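Flagellar protein FlgA (PDB 3FRN) is a predicted periplasmic flagellar protein that probably acts as a chaperone in forming the P-ring of the flagellar basal body. Local coordinates at residues V145-R150 / D162-K167; Y174-F179 / L199-V204. All coordinates share one frame; numbering follows the deposited sequence. Where two conformers were deposited one is given.

Interaction 1. Residues V145-R150 / D162-K167; sequences VVVLKR and DVRLEK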
ATOM      1  N   VAL A 145       0.634  -5.110   8.135  1.00 42.24           N
ATOM      2  CA  VAL A 145      -0.789  -5.371   7.938  1.00 40.63           C
ATOM      3  C   VAL A 145      -1.239  -6.661   8.636  1.00 36.52           C
ATOM      4  O   VAL A 145      -0.420  -7.496   9.009  1.00 31.28           O
ATOM      5  CB  VAL A 145      -1.172  -5.420   6.435  1.00 38.86           C
ATOM      6  CG1 VAL A 145      -0.899  -4.081   5.759  1.00 45.09           C
ATOM      7  CG2 VAL A 145      -0.443  -6.542   5.738  1.00 39.25           C
ATOM      8  N   VAL A 146      -2.550  -6.804   8.804  1.00 38.00           N
ATOM      9  CA  VAL A 146      -3.141  -7.954   9.472  1.00 37.50           C
ATOM     10  C   VAL A 146      -3.329  -9.108   8.484  1.00 38.11           C
ATOM     11  O   VAL A 146      -4.019  -8.970   7.474  1.00 33.15           O
ATOM     12  CB  VAL A 146      -4.483  -7.565  10.149  1.00 39.58           C
ATOM     13  CG1 VAL A 146      -5.277  -8.791  10.545  1.00 41.61           C
ATOM     14  CG2 VAL A 146      -4.223  -6.687  11.366  1.00 34.40           C
ATOM     15  N   VAL A 147      -2.699 -10.240   8.786  1.00 38.55           N
ATOM     16  CA  VAL A 147      -2.715 -11.411   7.910  1.00 40.25           C
ATOM     17  C   VAL A 147      -3.257 -12.616   8.686  1.00 40.08           C
ATOM     18  O   VAL A 147      -2.980 -12.765   9.876  1.00 38.34           O
ATOM     19  CB  VAL A 147      -1.289 -11.698   7.342  1.00 39.33           C
ATOM     20  CG1 VAL A 147      -1.197 -13.071   6.680  1.00 35.67           C
ATOM     21  CG2 VAL A 147      -0.877 -10.612   6.352  1.00 42.00           C
ATOM     22  N   LEU A 148      -4.035 -13.461   8.014  1.00 41.56           N
ATOM     23  CA  LEU A 148      -4.625 -14.652   8.640  1.00 40.29           C
ATOM     24  C   LEU A 148      -3.628 -15.737   9.063  1.00 42.76           C
ATOM     25  O   LEU A 148      -2.768 -16.152   8.276  1.00 44.39           O
ATOM     26  CB  LEU A 148      -5.699 -15.255   7.732  1.00 36.98           C
ATOM     27  CG  LEU A 148      -7.035 -14.501   7.694  1.00 39.32           C
ATOM     28  CD1 LEU A 148      -8.027 -15.251   6.836  1.00 35.33           C
ATOM     29  CD2 LEU A 148      -7.606 -14.298   9.092  1.00 40.02           C
ATOM     30  N   LYS A 149      -3.757 -16.183  10.315  1.00 43.03           N
ATOM     31  CA  LYS A 149      -3.016 -17.344  10.831  1.00 41.42           C
ATOM     32  C   LYS A 149      -3.689 -18.656  10.442  1.00 39.18           C
ATOM     33  O   LYS A 149      -3.028 -19.682  10.343  1.00 31.53           O
ATOM     34  CB  LYS A 149      -2.915 -17.309  12.362  1.00 43.03           C
ATOM     35  CG  LYS A 149      -1.848 -16.389  12.920  1.00 45.69           C
ATOM     36  CD  LYS A 149      -2.190 -15.972  14.342  1.00 41.38           C
ATOM     37  CE  LYS A 149      -1.528 -16.825  15.384  1.00 34.18           C
ATOM     38  NZ  LYS A 149      -1.818 -16.274  16.738  1.00 41.76           N
ATOM     39  N   ARG A 150      -5.004 -18.619  10.241  1.00 36.55           N
ATOM     40  CA  ARG A 150      -5.768 -19.835   9.967  1.00 40.41           C
ATOM     41  C   ARG A 150      -6.970 -19.570   9.066  1.00 39.69           C
ATOM     42  O   ARG A 150      -7.377 -18.421   8.888  1.00 40.64           O
ATOM     43  CB  ARG A 150      -6.214 -20.483  11.282  1.00 41.11           C
ATOM     44  CG  ARG A 150      -7.041 -19.569  12.171  1.00 40.85           C
ATOM     45  CD  ARG A 150      -7.004 -19.997  13.639  1.00 45.25           C
ATOM     46  NE  ARG A 150      -7.456 -21.371  13.874  1.00 52.50           N
ATOM     47  CZ  ARG A 150      -8.726 -21.779  13.849  1.00 54.19           C
ATOM     48  NH1 ARG A 150      -9.714 -20.927  13.571  1.00 46.12           N
ATOM     49  NH2 ARG A 150      -9.010 -23.056  14.094  1.00 44.43           N
ATOM     50  N   ASP A 162      -6.783 -15.581  15.416  1.00 46.78           N
ATOM     51  CA  ASP A 162      -6.948 -15.821  13.992  1.00 44.08           C
ATOM     52  C   ASP A 162      -5.931 -15.031  13.177  1.00 46.64           C
ATOM     53  O   ASP A 162      -5.642 -15.373  12.028  1.00 48.30           O
ATOM     54  CB  ASP A 162      -8.373 -15.467  13.546  1.00 44.40           C
ATOM     55  CG  ASP A 162      -9.453 -16.199  14.348  1.00 51.63           C
ATOM     56  OD1 ASP A 162      -9.118 -17.094  15.159  1.00 58.81           O
ATOM     57  OD2 ASP A 162     -10.646 -15.878  14.164  1.00 47.16           O
ATOM     58  N   VAL A 163      -5.389 -13.971  13.767  1.00 46.29           N
ATOM     59  CA  VAL A 163      -4.596 -13.018  12.997  1.00 45.28           C
ATOM     60  C   VAL A 163      -3.204 -12.737  13.557  1.00 47.14           C
ATOM     61  O   VAL A 163      -2.974 -12.792  14.770  1.00 48.31           O
ATOM     62  CB  VAL A 163      -5.356 -11.674  12.773  1.00 43.21           C
ATOM     63  CG1 VAL A 163      -6.574 -11.877  11.874  1.00 31.50           C
ATOM     64  CG2 VAL A 163      -5.765 -11.040  14.096  1.00 39.78           C
ATOM     65  N   ARG A 164      -2.276 -12.457  12.648  1.00 46.16           N
ATOM     66  CA  ARG A 164      -0.966 -11.946  13.005  1.00 46.68           C
ATOM     67  C   ARG A 164      -0.667 -10.705  12.166  1.00 44.68           C
ATOM     68  O   ARG A 164      -1.433 -10.345  11.270  1.00 45.97           O
ATOM     69  CB  ARG A 164       0.120 -13.010  12.802  1.00 47.41           C
ATOM     70  CG  ARG A 164       0.343 -13.402  11.353  1.00 50.43           C
ATOM     71  CD  ARG A 164       1.536 -14.322  11.180  1.00 49.91           C
ATOM     72  NE  ARG A 164       1.553 -14.875   9.828  1.00 60.89           N
ATOM     73  CZ  ARG A 164       1.020 -16.043   9.485  1.00 63.25           C
ATOM     74  NH1 ARG A 164       0.440 -16.807  10.401  1.00 66.07           N
ATOM     75  NH2 ARG A 164       1.074 -16.455   8.226  1.00 63.68           N
ATOM     76  N   LEU A 165       0.452 -10.061  12.471  1.00 41.38           N
ATOM     77  CA  LEU A 165       0.878  -8.860  11.782  1.00 39.16           C
ATOM     78  C   LEU A 165       2.055  -9.212  10.870  1.00 38.92           C
ATOM     79  O   LEU A 165       2.969  -9.935  11.274  1.00 40.06           O
ATOM     80  CB  LEU A 165       1.284  -7.812  12.815  1.00 36.39           C
ATOM     81  CG  LEU A 165       0.915  -6.347  12.596  1.00 41.08           C
ATOM     82  CD1 LEU A 165      -0.575  -6.095  12.821  1.00 37.73           C
ATOM     83  CD2 LEU A 165       1.746  -5.491  13.532  1.00 28.15           C
ATOM     84  N   GLU A 166       2.011  -8.725   9.634  1.00 42.64           N
ATOM     85  CA  GLU A 166       3.085  -8.941   8.657  1.00 43.84           C
ATOM     86  C   GLU A 166       3.351  -7.672   7.859  1.00 44.28           C
ATOM     87  O   GLU A 166       2.419  -6.926   7.552  1.00 45.49           O
ATOM     88  CB  GLU A 166       2.717 -10.060   7.684  1.00 42.91           C
ATOM     89  CG  GLU A 166       2.780 -11.467   8.263  1.00 48.69           C
ATOM     90  CD  GLU A 166       2.697 -12.537   7.193  1.00 47.57           C
ATOM     91  OE1 GLU A 166       2.819 -12.194   5.997  1.00 51.24           O
ATOM     92  OE2 GLU A 166       2.516 -13.722   7.544  1.00 49.05           O
ATOM     93  N   LYS A 167       4.618  -7.440   7.517  1.00 41.07           N
ATOM     94  CA  LYS A 167       5.013  -6.309   6.669  1.00 39.93           C
ATOM     95  C   LYS A 167       4.626  -6.564   5.207  1.00 39.29           C
ATOM     96  O   LYS A 167       4.951  -7.615   4.659  1.00 41.27           O
ATOM     97  CB  LYS A 167       6.523  -6.056   6.786  1.00 41.04           C
ATOM     98  CG  LYS A 167       6.918  -4.914   7.726  1.00 43.11           C
ATOM     99  CD  LYS A 167       7.435  -3.706   6.948  1.00 43.26           C
ATOM    100  CE  LYS A 167       7.786  -2.523   7.860  1.00 47.45           C
ATOM    101  NZ  LYS A 167       6.650  -1.557   8.059  1.00 31.35           N
TER

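Interaction 2. Residues Y174-F179 / L199-V204; sequences YGEPFF and LTADMV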
ATOM      1  N   TYR A 174      -5.034  -5.234  -2.950  1.00 44.93           N
ATOM      2  CA  TYR A 174      -6.333  -4.860  -3.509  1.00 49.11           C
ATOM      3  C   TYR A 174      -7.349  -4.735  -2.390  1.00 47.00           C
ATOM      4  O   TYR A 174      -7.727  -5.730  -1.770  1.00 48.67           O
ATOM      5  CB  TYR A 174      -6.800  -5.879  -4.551  1.00 51.42           C
ATOM      6  CG  TYR A 174      -6.267  -5.603  -5.940  1.00 61.30           C
ATOM      7  CD1 TYR A 174      -4.922  -5.817  -6.251  1.00 64.31           C
ATOM      8  CD2 TYR A 174      -7.108  -5.122  -6.941  1.00 66.52           C
ATOM      9  CE1 TYR A 174      -4.430  -5.558  -7.521  1.00 61.89           C
ATOM     10  CE2 TYR A 174      -6.624  -4.864  -8.220  1.00 69.15           C
ATOM     11  CZ  TYR A 174      -5.287  -5.084  -8.501  1.00 63.82           C
ATOM     12  OH  TYR A 174      -4.807  -4.828  -9.767  1.00 66.37           O
ATOM     13  N   GLY A 175      -7.783  -3.506  -2.136  1.00 45.49           N
ATOM     14  CA  GLY A 175      -8.643  -3.215  -0.995  1.00 46.39           C
ATOM     15  C   GLY A 175      -7.864  -2.520   0.101  1.00 46.10           C
ATOM     16  O   GLY A 175      -6.638  -2.426   0.042  1.00 48.60           O
ATOM     17  N   GLU A 176      -8.577  -2.028   1.103  1.00 47.35           N
ATOM     18  CA  GLU A 176      -7.963  -1.314   2.215  1.00 47.61           C
ATOM     19  C   GLU A 176      -7.600  -2.294   3.340  1.00 42.55           C
ATOM     20  O   GLU A 176      -8.474  -2.930   3.921  1.00 40.02           O
ATOM     21  CB  GLU A 176      -8.932  -0.235   2.713  1.00 47.16           C
ATOM     22  CG  GLU A 176      -8.421   0.653   3.840  1.00 52.55           C
ATOM     23  CD  GLU A 176      -9.525   1.521   4.445  1.00 55.20           C
ATOM     24  OE1 GLU A 176     -10.619   0.985   4.747  1.00 56.62           O
ATOM     25  OE2 GLU A 176      -9.298   2.742   4.624  1.00 64.92           O
ATOM     26  N   PRO A 177      -6.304  -2.418   3.657  1.00 41.03           N
ATOM     27  CA  PRO A 177      -5.881  -3.344   4.706  1.00 36.33           C
ATOM     28  C   PRO A 177      -6.087  -2.797   6.124  1.00 38.86           C
ATOM     29  O   PRO A 177      -6.511  -1.647   6.301  1.00 37.01           O
ATOM     30  CB  PRO A 177      -4.391  -3.524   4.424  1.00 38.86           C
ATOM     31  CG  PRO A 177      -3.972  -2.229   3.788  1.00 35.45           C
ATOM     32  CD  PRO A 177      -5.169  -1.697   3.049  1.00 39.09           C
ATOM     33  N   PHE A 178      -5.788  -3.626   7.122  1.00 37.73           N
ATOM     34  CA  PHE A 178      -5.830  -3.215   8.530  1.00 37.35           C
ATOM     35  C   PHE A 178      -4.422  -3.164   9.107  1.00 37.03           C
ATOM     36  O   PHE A 178      -3.579  -3.981   8.761  1.00 35.23           O
ATOM     37  CB  PHE A 178      -6.688  -4.180   9.356  1.00 37.59           C
ATOM     38  CG  PHE A 178      -8.125  -4.236   8.928  1.00 29.75           C
ATOM     39  CD1 PHE A 178      -9.028  -3.286   9.368  1.00 32.00           C
ATOM     40  CD2 PHE A 178      -8.569  -5.242   8.079  1.00 38.66           C
ATOM     41  CE1 PHE A 178     -10.352  -3.337   8.970  1.00 37.89           C
ATOM     42  CE2 PHE A 178      -9.887  -5.295   7.670  1.00 33.44           C
ATOM     43  CZ  PHE A 178     -10.777  -4.350   8.117  1.00 31.01           C
ATOM     44  N   PHE A 179      -4.175  -2.212   9.995  1.00 40.02           N
ATOM     45  CA  PHE A 179      -2.817  -1.974  10.486  1.00 44.78           C
ATOM     46  C   PHE A 179      -2.675  -2.350  11.954  1.00 45.80           C
ATOM     47  O   PHE A 179      -1.639  -2.114  12.575  1.00 45.27           O
ATOM     48  CB  PHE A 179      -2.416  -0.513  10.232  1.00 42.89           C
ATOM     49  CG  PHE A 179      -2.642  -0.071   8.809  1.00 46.10           C
ATOM     50  CD1 PHE A 179      -1.749  -0.428   7.807  1.00 37.44           C
ATOM     51  CD2 PHE A 179      -3.761   0.672   8.467  1.00 43.83           C
ATOM     52  CE1 PHE A 179      -1.962  -0.037   6.494  1.00 34.80           C
ATOM     53  CE2 PHE A 179      -3.979   1.063   7.153  1.00 47.01           C
ATOM     54  CZ  PHE A 179      -3.078   0.707   6.167  1.00 34.79           C
ATOM     55  N   LEU A 199      -5.963  -9.344   5.244  1.00 37.55           N
ATOM     56  CA  LEU A 199      -7.333  -8.977   5.547  1.00 38.70           C
ATOM     57  C   LEU A 199      -7.579  -7.591   5.001  1.00 37.07           C
ATOM     58  O   LEU A 199      -6.721  -6.728   5.113  1.00 36.32           O
ATOM     59  CB  LEU A 199      -7.572  -9.026   7.063  1.00 40.03           C
ATOM     60  CG  LEU A 199      -8.690  -9.956   7.542  1.00 43.41           C
ATOM     61  CD1 LEU A 199      -8.831 -11.148   6.621  1.00 36.21           C
ATOM     62  CD2 LEU A 199      -8.425 -10.448   8.952  1.00 34.40           C
ATOM     63  N   THR A 200      -8.729  -7.392   4.367  1.00 37.34           N
ATOM     64  CA  THR A 200      -9.110  -6.072   3.884  1.00 36.63           C
ATOM     65  C   THR A 200     -10.541  -5.723   4.295  1.00 39.24           C
ATOM     66  O   THR A 200     -11.360  -6.611   4.521  1.00 46.07           O
ATOM     67  CB  THR A 200      -8.971  -5.922   2.336  1.00 37.31           C
ATOM     68  OG1 THR A 200      -9.892  -6.794   1.673  1.00 44.02           O
ATOM     69  CG2 THR A 200      -7.544  -6.211   1.853  1.00 34.49           C
ATOM     70  N   ALA A 201     -10.826  -4.423   4.363  1.00 39.25           N
ATOM     71  CA  ALA A 201     -12.121  -3.900   4.785  1.00 38.35           C
ATOM     72  C   ALA A 201     -13.331  -4.543   4.096  1.00 37.06           C
ATOM     73  O   ALA A 201     -14.363  -4.779   4.727  1.00 41.44           O
ATOM     74  CB  ALA A 201     -12.141  -2.389   4.604  1.00 36.03           C
ATOM     75  N   ASP A 202     -13.176  -4.864   2.816  1.00 40.65           N
ATOM     76  CA  ASP A 202     -14.271  -5.391   2.000  0.50 41.53           C
ATOM     77  C   ASP A 202     -14.591  -6.862   2.268  1.00 42.51           C
ATOM     78  O   ASP A 202     -15.523  -7.413   1.687  1.00 46.32           O
ATOM     79  CB  ASP A 202     -13.961  -5.192   0.514  0.50 45.35           C
ATOM     80  CG  ASP A 202     -12.565  -5.661   0.137  0.50 49.45           C
ATOM     81  OD1 ASP A 202     -11.588  -4.921   0.397  0.50 46.22           O
ATOM     82  OD2 ASP A 202     -12.448  -6.767  -0.429  0.50 52.68           O
ATOM     83  N   MET A 203     -13.827  -7.499   3.151  1.00 40.15           N
ATOM     84  CA  MET A 203     -14.004  -8.927   3.416  1.00 41.45           C
ATOM     85  C   MET A 203     -14.713  -9.201   4.728  1.00 43.55           C
ATOM     86  O   MET A 203     -15.100 -10.338   5.022  1.00 41.86           O
ATOM     87  CB  MET A 203     -12.650  -9.625   3.416  1.00 43.44           C
ATOM     88  CG  MET A 203     -11.873  -9.386   2.147  1.00 43.26           C
ATOM     89  SD  MET A 203     -10.618 -10.617   1.858  1.00 44.16           S
ATOM     90  CE  MET A 203      -9.494 -10.266   3.151  1.00 17.70           C
ATOM     91  N   VAL A 204     -14.875  -8.147   5.516  1.00 39.44           N
ATOM     92  CA  VAL A 204     -15.416  -8.269   6.851  1.00 36.61           C
ATOM     93  C   VAL A 204     -16.568  -7.294   7.019  1.00 38.41           C
ATOM     94  O   VAL A 204     -16.725  -6.361   6.235  1.00 34.85           O
ATOM     95  CB  VAL A 204     -14.328  -8.006   7.936  1.00 37.11           C
ATOM     96  CG1 VAL A 204     -13.196  -9.016   7.833  1.00 31.84           C
ATOM     97  CG2 VAL A 204     -13.786  -6.588   7.848  1.00 33.46           C
TER

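Interaction 1. Residues V145-R150 / D162-K167
Val-147 and Arg-164 face each other as an antiparallel hydrogen-bonded pair, and both of their bonds are straight: Val-147 N to Arg-164 O and Arg-164 N to Val-147 O each have an angle of 175° at the hydrogen. Val-145 and Glu-166 form the next such pair, with Val-145 N only 2.6 Å from Glu-166 O. Beyond the 145-148 part of strand 132-148, Lys-149 N still donates to Asp-162 O, prolonging the ladder by one bond.

Val-146 lies opposite Leu-165 and Leu-148 opposite Val-163 in non-hydrogen-bonded pairs. Apolar contact here is made by methyls: Val-163 CG1, set beside its own backbone N (chi1 -67°), sits 3.6 Å from Val-146 CG1 and 3.8 Å from Leu-148 CD2. Leu-199 and helix 181-184 also pack against Val-163 and Val-146, and both valines are buried. The pairing joins strands 132-148 and 163-169, neighbours in an antiparallel sheet, within the SAF region of the chain.

On the face carrying Val-147, Arg-164 and Glu-166, charge takes over. Arg-164 NE donates to Glu-166 OE2 at 2.7 Å, nearly in the guanidinium plane and on the anti lone pair of the carboxylate; a weak second bond runs from Arg-164 NH2 to the same OE2. Glu-166 OE1 is bridged to Arg-168, so the carboxylate is shared between two arginines, which would favour its ionised form. Val-147 lies across the glutamate at about a right angle, with CG1 3.9 Å from Glu-166 OE2.

Lys-149 drapes its aliphatic part over the other strand: CD lies 3.3 Å from Val-163 O, while CG touches Arg-164 NH1. Asp-162 OD2 is held by Lys-159 N, whereas OD1 is buried without a hydrogen-bonding partner in the model; Arg-150 NH1 stays 4.2 Å from Asp-162 OD1, too far for a salt bridge.

Interaction 2. Residues Y174-F179 / L199-V204
The ring of Phe-178 carries the tightly packed side of this contact, meeting the backbone from Leu-199 to Ala-201 obliquely through CD2, CE2 and CZ. CE2 lies 3.5 Å from both Thr-200 C and Ala-201 N, and CZ reaches Ala-201 CA and, at 3.8 Å, Val-204 CG2. CD2 lies against Leu-199, 3.8 Å from its O and near its CB. Val-146, Val-184, Glu-183 and Lys-187 also border the ring. An alanine here would remove the whole ring and would probably open a gap over the Thr-200 to Ala-201 peptide, leaving Val-204 CG2 without this neighbour.

One backbone bond joins the segments: Ala-201 N donates to Glu-176 O at 2.8 Å and 162° at the hydrogen. The same carbonyl receives a CA-H...O contact from Thr-200. Both segments are loop-like pieces of the SAF region, the second turning through a short 3-10 segment, 201-203, in which Met-203 N bonds to Thr-200 O.

The solvent side, formed by Tyr-174, Gly-175, Glu-176 and Asp-202, is looser. Glu-176, extended beyond CG, brings only OE1 to Ala-201 CB, 3.7 Å away. Buried Thr-200 borders this side, its CG2 resting near Tyr-174 O. Gly-175 has backbone angles (phi 105°, psi 170°) that would jam a side chain against the preceding carbonyl.

How the interactions relate
Both segments of 145-150 / 162-167 precede those of 174-179 / 199-204 in the sequence, and both interactions belong to the SAF region; their centres are about 12 Å apart. Val-146 of strand 132-148 joins them directly. Its O lies 3.0 Å from Leu-199 N, and its N lies 3.0 Å from Phe-178 O, both probable hydrogen bonds, so one residue of interaction 1 meets each segment of interaction 2. Packing supports the same junction: Val-163 CG1 is 3.7 Å from Leu-199 CD2, and Val-145 CB is 3.6 Å from Phe-178 O. Val-184 of helix 181-184 touches Val-146, Phe-178 and Leu-199, contributing to the apolar layer between the strand pair and the two loops.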